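Local coordinates for protein probable acrylyl-CoA reductase AcuI (PDB 1O89) that probably reduces acryloyl-CoA to propanoyl-CoA with NADPH, as a homodimeric member of the zinc-containing alcohol dehydrogenase family, at residues Val131-Pro134 and Gln135-Ala139; Arg215-Arg219 and Asp220-Glu224. One frame throughout, in Å; residues are numbered along the deposited sequence.

Contact 1 of 2, residues Val131-Pro134 and Gln135-Ala139; sequences VAMP and QGLDA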
ATOM      1  N   VAL A 131     -27.251  -5.986  -1.111  1.00 53.54           N
ATOM      2  CA  VAL A 131     -27.108  -5.606   0.274  1.00 55.30           C
ATOM      3  C   VAL A 131     -28.494  -5.370   0.859  1.00 55.22           C
ATOM      4  O   VAL A 131     -29.277  -4.574   0.322  1.00 52.62           O
ATOM      5  CB  VAL A 131     -26.257  -4.330   0.418  1.00 54.43           C
ATOM      6  CG1 VAL A 131     -26.113  -3.941   1.894  1.00 57.22           C
ATOM      7  CG2 VAL A 131     -24.898  -4.531  -0.226  1.00 55.36           C
ATOM      8  N   ALA A 132     -28.788  -6.060   1.960  1.00 58.10           N
ATOM      9  CA  ALA A 132     -30.009  -5.812   2.722  1.00 59.34           C
ATOM     10  C   ALA A 132     -30.022  -4.352   3.148  1.00 57.77           C
ATOM     11  O   ALA A 132     -29.019  -3.849   3.646  1.00 57.53           O
ATOM     12  CB  ALA A 132     -30.073  -6.719   3.940  1.00 63.74           C
ATOM     13  N   MET A 133     -31.147  -3.673   2.924  1.00 56.92           N
ATOM     14  CA  MET A 133     -31.257  -2.249   3.223  1.00 56.09           C
ATOM     15  C   MET A 133     -30.859  -2.075   4.675  1.00 59.00           C
ATOM     16  O   MET A 133     -31.510  -2.638   5.542  1.00 62.42           O
ATOM     17  CB  MET A 133     -32.687  -1.733   2.998  1.00 56.10           C
ATOM     18  CG  MET A 133     -32.846  -0.209   3.064  1.00 56.04           C
ATOM     19  SD  MET A 133     -32.058   0.633   1.603  1.00 56.33           S
ATOM     20  CE  MET A 133     -31.154   1.609   2.313  1.00 56.08           C
ATOM     21  N   PRO A 134     -29.775  -1.347   4.944  1.00 58.75           N
ATOM     22  CA  PRO A 134     -29.350  -1.102   6.329  1.00 61.82           C
ATOM     23  C   PRO A 134     -30.348  -0.240   7.094  1.00 62.91           C
ATOM     24  O   PRO A 134     -31.011   0.618   6.495  1.00 59.81           O
ATOM     25  CB  PRO A 134     -28.020  -0.348   6.167  1.00 60.96           C
ATOM     26  CG  PRO A 134     -27.615  -0.545   4.758  1.00 57.95           C
ATOM     27  CD  PRO A 134     -28.861  -0.710   3.980  1.00 56.17           C
ATOM     28  N   GLN A 135     -30.442  -0.471   8.401  1.00 67.20           N
ATOM     29  CA  GLN A 135     -31.311   0.319   9.261  1.00 69.50           C
ATOM     30  C   GLN A 135     -30.889   1.779   9.191  1.00 68.26           C
ATOM     31  O   GLN A 135     -29.708   2.094   9.314  1.00 68.08           O
ATOM     32  CB  GLN A 135     -31.231  -0.168  10.713  1.00 74.94           C
ATOM     33  CG  GLN A 135     -31.754  -1.592  10.936  1.00 78.44           C
ATOM     34  CD  GLN A 135     -31.969  -1.919  12.411  1.00 85.52           C
ATOM     35  OE1 GLN A 135     -33.110  -2.058  12.864  1.00 87.51           O
ATOM     36  NE2 GLN A 135     -30.872  -2.044  13.162  1.00 89.10           N
ATOM     37  N   GLY A 136     -31.856   2.667   8.987  1.00 67.75           N
ATOM     38  CA  GLY A 136     -31.588   4.089   8.918  1.00 67.35           C
ATOM     39  C   GLY A 136     -31.471   4.629   7.504  1.00 63.80           C
ATOM     40  O   GLY A 136     -31.385   5.832   7.319  1.00 64.12           O
ATOM     41  N   LEU A 137     -31.456   3.755   6.511  1.00 61.69           N
ATOM     42  CA  LEU A 137     -31.440   4.182   5.116  1.00 59.17           C
ATOM     43  C   LEU A 137     -32.686   3.698   4.407  1.00 58.21           C
ATOM     44  O   LEU A 137     -33.270   2.693   4.794  1.00 59.45           O
ATOM     45  CB  LEU A 137     -30.231   3.607   4.368  1.00 57.06           C
ATOM     46  CG  LEU A 137     -28.876   4.305   4.319  1.00 58.49           C
ATOM     47  CD1 LEU A 137     -28.033   3.633   3.251  1.00 56.60           C
ATOM     48  CD2 LEU A 137     -28.992   5.798   4.053  1.00 58.84           C
ATOM     49  N   ASP A 138     -33.061   4.412   3.346  1.00 56.94           N
ATOM     50  CA  ASP A 138     -34.063   3.940   2.379  1.00 56.08           C
ATOM     51  C   ASP A 138     -33.491   3.982   0.949  1.00 53.14           C
ATOM     52  O   ASP A 138     -32.332   4.357   0.733  1.00 51.59           O
ATOM     53  CB  ASP A 138     -35.382   4.734   2.513  1.00 58.13           C
ATOM     54  CG  ASP A 138     -35.232   6.224   2.179  1.00 59.24           C
ATOM     55  OD1 ASP A 138     -34.373   6.589   1.355  1.00 58.79           O
ATOM     56  OD2 ASP A 138     -35.958   7.114   2.674  1.00 64.98           O
ATOM     57  N   ALA A 139     -34.303   3.565  -0.021  1.00 52.47           N
ATOM     58  CA  ALA A 139     -33.890   3.487  -1.423  1.00 49.74           C
ATOM     59  C   ALA A 139     -33.342   4.821  -1.960  1.00 49.14           C
ATOM     60  O   ALA A 139     -32.287   4.867  -2.561  1.00 47.85           O
ATOM     61  CB  ALA A 139     -35.087   3.020  -2.273  1.00 50.01           C
TER
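M133 and L137, four residues apart round a turn, bring their side chains together at about a right angle. From CB, the M133 chain sets out with CG anti to the backbone N (chi1 -170°), and this carries CG to 3.4 Å from the carbonyl oxygen L137 O. A bend at chi2 then brings the sulfur beside the D138-A139 peptide, where M133 SD lies 3.7 Å from D138 C. The methyl M133 CE points to the L137 side chain, but its exact placement is doubtful. With an alanine here, the leucine and the D138-A139 peptide would probably lose the thioether that covers them, opening a gap in front of A142 of the helix 139-161.

The backbone here is a type II beta turn from P134 to L137, closed by L137 N donating to P134 O over 3.2 Å. G136 takes the third place with phi 98°, where a side chain would jam against the preceding carbonyl. D138 follows as N-cap of the helix 139-161, its OD1 accepting from K141 N. P134 and L137 both pack on W300 of the helix 293-306. Contacts between side chains here are apolar, so fixed direction comes from backbone amides, in the turn and at the helix start, while thioether and isobutyl groups supply the fill.

Contact 2 of 2, residues Arg215-Arg219 and Asp220-Glu224; sequences RVLPR and DEFAE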
ATOM      1  N   ARG A 215      -8.835  23.846   4.488  1.00 78.14           N
ATOM      2  CA  ARG A 215      -8.230  24.618   3.399  1.00 80.38           C
ATOM      3  C   ARG A 215      -8.360  23.904   2.059  1.00 78.18           C
ATOM      4  O   ARG A 215      -8.551  22.685   1.999  1.00 74.80           O
ATOM      5  CB  ARG A 215      -6.757  24.967   3.689  1.00 81.66           C
ATOM      6  CG  ARG A 215      -6.122  24.192   4.841  1.00 79.53           C
ATOM      7  CD  ARG A 215      -4.697  24.601   5.159  1.00 80.89           C
ATOM      8  NE  ARG A 215      -3.747  23.500   4.992  1.00 76.71           N
ATOM      9  CZ  ARG A 215      -2.798  23.435   4.057  1.00 77.80           C
ATOM     10  NH1 ARG A 215      -2.637  24.404   3.158  1.00 82.27           N
ATOM     11  NH2 ARG A 215      -1.985  22.386   4.014  1.00 74.83           N
ATOM     12  N   VAL A 216      -8.254  24.683   0.989  1.00 80.67           N
ATOM     13  CA  VAL A 216      -8.413  24.179  -0.365  1.00 79.71           C
ATOM     14  C   VAL A 216      -7.237  24.593  -1.255  1.00 81.89           C
ATOM     15  O   VAL A 216      -6.970  25.780  -1.433  1.00 86.32           O
ATOM     16  CB  VAL A 216      -9.724  24.680  -0.994  1.00 81.52           C
ATOM     17  CG1 VAL A 216      -9.884  24.127  -2.423  1.00 80.74           C
ATOM     18  CG2 VAL A 216     -10.935  24.323  -0.106  1.00 79.68           C
ATOM     19  N   LEU A 217      -6.552  23.602  -1.819  1.00 79.29           N
ATOM     20  CA  LEU A 217      -5.428  23.820  -2.717  1.00 81.09           C
ATOM     21  C   LEU A 217      -5.829  23.575  -4.181  1.00 81.80           C
ATOM     22  O   LEU A 217      -6.696  22.746  -4.451  1.00 79.55           O
ATOM     23  CB  LEU A 217      -4.290  22.874  -2.317  1.00 78.13           C
ATOM     24  CG  LEU A 217      -3.938  22.867  -0.824  1.00 76.72           C
ATOM     25  CD1 LEU A 217      -2.807  21.910  -0.537  1.00 74.73           C
ATOM     26  CD2 LEU A 217      -3.587  24.271  -0.351  1.00 82.44           C
ATOM     27  N   PRO A 218      -5.209  24.284  -5.127  1.00 85.37           N
ATOM     28  CA  PRO A 218      -5.418  23.995  -6.554  1.00 86.34           C
ATOM     29  C   PRO A 218      -4.721  22.707  -7.023  1.00 83.43           C
ATOM     30  O   PRO A 218      -3.657  22.352  -6.508  1.00 82.13           O
ATOM     31  CB  PRO A 218      -4.829  25.229  -7.261  1.00 91.82           C
ATOM     32  CG  PRO A 218      -3.852  25.817  -6.299  1.00 92.79           C
ATOM     33  CD  PRO A 218      -4.290  25.417  -4.919  1.00 89.38           C
ATOM     34  N   ARG A 219      -5.326  22.022  -7.994  1.00 82.68           N
ATOM     35  CA  ARG A 219      -4.761  20.786  -8.543  1.00 80.50           C
ATOM     36  C   ARG A 219      -3.452  21.032  -9.296  1.00 82.86           C
ATOM     37  O   ARG A 219      -2.657  20.103  -9.464  1.00 80.60           O
ATOM     38  CB  ARG A 219      -5.764  20.097  -9.481  1.00 80.22           C
ATOM     39  CG  ARG A 219      -5.449  18.611  -9.797  1.00 77.68           C
ATOM     40  CD  ARG A 219      -5.611  18.237 -11.282  1.00 81.55           C
ATOM     41  NE  ARG A 219      -4.345  18.262 -12.027  1.00 84.51           N
ATOM     42  CZ  ARG A 219      -3.960  19.201 -12.912  1.00 89.46           C
ATOM     43  NH1 ARG A 219      -4.719  20.256 -13.202  1.00 93.20           N
ATOM     44  NH2 ARG A 219      -2.780  19.081 -13.515  1.00 91.01           N
ATOM     45  N   ASP A 220      -3.246  22.276  -9.741  1.00 87.13           N
ATOM     46  CA  ASP A 220      -2.051  22.667 -10.495  1.00 90.67           C
ATOM     47  C   ASP A 220      -0.756  22.543  -9.690  1.00 89.78           C
ATOM     48  O   ASP A 220       0.314  22.351 -10.273  1.00 91.15           O
ATOM     49  CB  ASP A 220      -2.196  24.107 -11.022  1.00 96.11           C
ATOM     50  CG  ASP A 220      -3.288  24.237 -12.071  1.00 98.43           C
ATOM     51  OD1 ASP A 220      -3.857  23.195 -12.463  1.00 96.86           O
ATOM     52  OD2 ASP A 220      -3.655  25.331 -12.562  1.00103.35           O
ATOM     53  N   GLU A 221      -0.858  22.651  -8.362  1.00 87.81           N
ATOM     54  CA  GLU A 221       0.296  22.524  -7.465  1.00 86.90           C
ATOM     55  C   GLU A 221       0.683  21.063  -7.236  1.00 82.48           C
ATOM     56  O   GLU A 221       1.743  20.784  -6.681  1.00 81.81           O
ATOM     57  CB  GLU A 221       0.003  23.170  -6.105  1.00 86.85           C
ATOM     58  CG  GLU A 221      -0.020  24.692  -6.093  1.00 92.12           C
ATOM     59  CD  GLU A 221      -0.545  25.272  -4.785  1.00 92.44           C
ATOM     60  OE1 GLU A 221      -0.771  24.493  -3.830  1.00 89.33           O
ATOM     61  OE2 GLU A 221      -0.734  26.509  -4.712  1.00 95.67           O
ATOM     62  N   PHE A 222      -0.183  20.144  -7.649  1.00 79.81           N
ATOM     63  CA  PHE A 222       0.046  18.712  -7.485  1.00 76.06           C
ATOM     64  C   PHE A 222       0.416  18.069  -8.818  1.00 76.99           C
ATOM     65  O   PHE A 222      -0.311  17.226  -9.340  1.00 75.08           O
ATOM     66  CB  PHE A 222      -1.201  18.058  -6.879  1.00 72.70           C
ATOM     67  CG  PHE A 222      -1.433  18.437  -5.448  1.00 71.54           C
ATOM     68  CD1 PHE A 222      -2.039  19.638  -5.129  1.00 74.28           C
ATOM     69  CD2 PHE A 222      -1.017  17.603  -4.424  1.00 69.62           C
ATOM     70  CE1 PHE A 222      -2.238  20.002  -3.812  1.00 74.15           C
ATOM     71  CE2 PHE A 222      -1.219  17.949  -3.099  1.00 69.39           C
ATOM     72  CZ  PHE A 222      -1.828  19.153  -2.791  1.00 72.19           C
ATOM     73  N   ALA A 223       1.556  18.487  -9.365  1.00 80.30           N
ATOM     74  CA  ALA A 223       2.030  18.002 -10.659  1.00 82.14           C
ATOM     75  C   ALA A 223       3.388  17.318 -10.484  1.00 81.59           C
ATOM     76  O   ALA A 223       3.470  16.271  -9.831  1.00 78.61           O
ATOM     77  CB  ALA A 223       2.092  19.145 -11.660  1.00 86.88           C
ATOM     78  N   GLU A 224       4.450  17.890 -11.033  1.00 85.56           N
ATOM     79  CA  GLU A 224       5.764  17.274 -10.906  1.00 85.52           C
ATOM     80  C   GLU A 224       6.137  17.217  -9.423  1.00 82.84           C
ATOM     81  O   GLU A 224       5.685  18.042  -8.610  1.00 83.21           O
ATOM     82  CB  GLU A 224       6.839  18.019 -11.733  1.00 90.54           C
ATOM     83  CG  GLU A 224       7.642  17.123 -12.683  1.00 92.09           C
ATOM     84  CD  GLU A 224       9.140  17.412 -12.676  1.00 95.94           C
ATOM     85  OE1 GLU A 224       9.852  16.914 -11.772  1.00 94.92           O
ATOM     86  OE2 GLU A 224       9.619  18.129 -13.584  1.00102.00           O
TER
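R219 starts with CG anti to its own backbone N (chi1 -163°) and bends at chi2 and chi3, folding its guanidinium back to the carboxylate of D220. F222, with chi1 at -70°, turns its ring the other way, to L217. The charged pair is a salt bridge between neighbours in sequence, R219 NH1 lying 3.2 Å from D220 OD1. The two flat groups stand 73° apart, so one nitrogen meets one oxygen instead of a paired, coplanar grip. The backbone amide D220 N lies over one face of the same guanidinium.

L217 and P218 meet the F222 ring at its edge. L217 CD1 approaches F222 CZ at 3.7 Å, and L217 CB lies in the ring plane, 3.8 Å from F222 CE1. The carbonyl P218 O also lies in that plane, 3.4 Å from F222 CD1.

This is the end of strand 213-218, an outermost strand of the parallel Rossmann sheet, whose order is 3-2-1-4-5-6. The chain leaves it through a short 3-10 turn: F222 N donates to R219 O over 3.1 Å, from above the carbonyl plane, while E221 N to P218 O, at 3.4 Å, is weak. Crossing the pyrrolidine ring at a slant, the E221 side chain brings its OE2 to 3.6 Å from P218 CG.

R219 binds NADP(+); the single bridge to D220 may offset part of its positive charge and would probably leave the guanidinium only loosely oriented. The F222 ring also touches V198 of strand 195-199 and V244, K247 and V248 of the helix 242-250.

Overall arrangement
Contacts 1 and 2 lie on opposite sides of the chain's centre, with their own centres about 37 Å apart and their nearest atoms about 26 Å apart, and they do not touch. Contact 1 comes first along the chain and leads from strand 131-132 of the mixed sheet into the helix 139-161, away from the NADP(+) site. Contact 2 belongs to the nucleotide-binding sheet and holds part of that site: the side chain of R219 is about 9 Å from that of S177 and only about 4 Å from G200, both NADP(+)-binding residues. Thus the two local turns lie in different parts of the reductase, and of the two contact 2 alone holds an NADP(+)-binding residue.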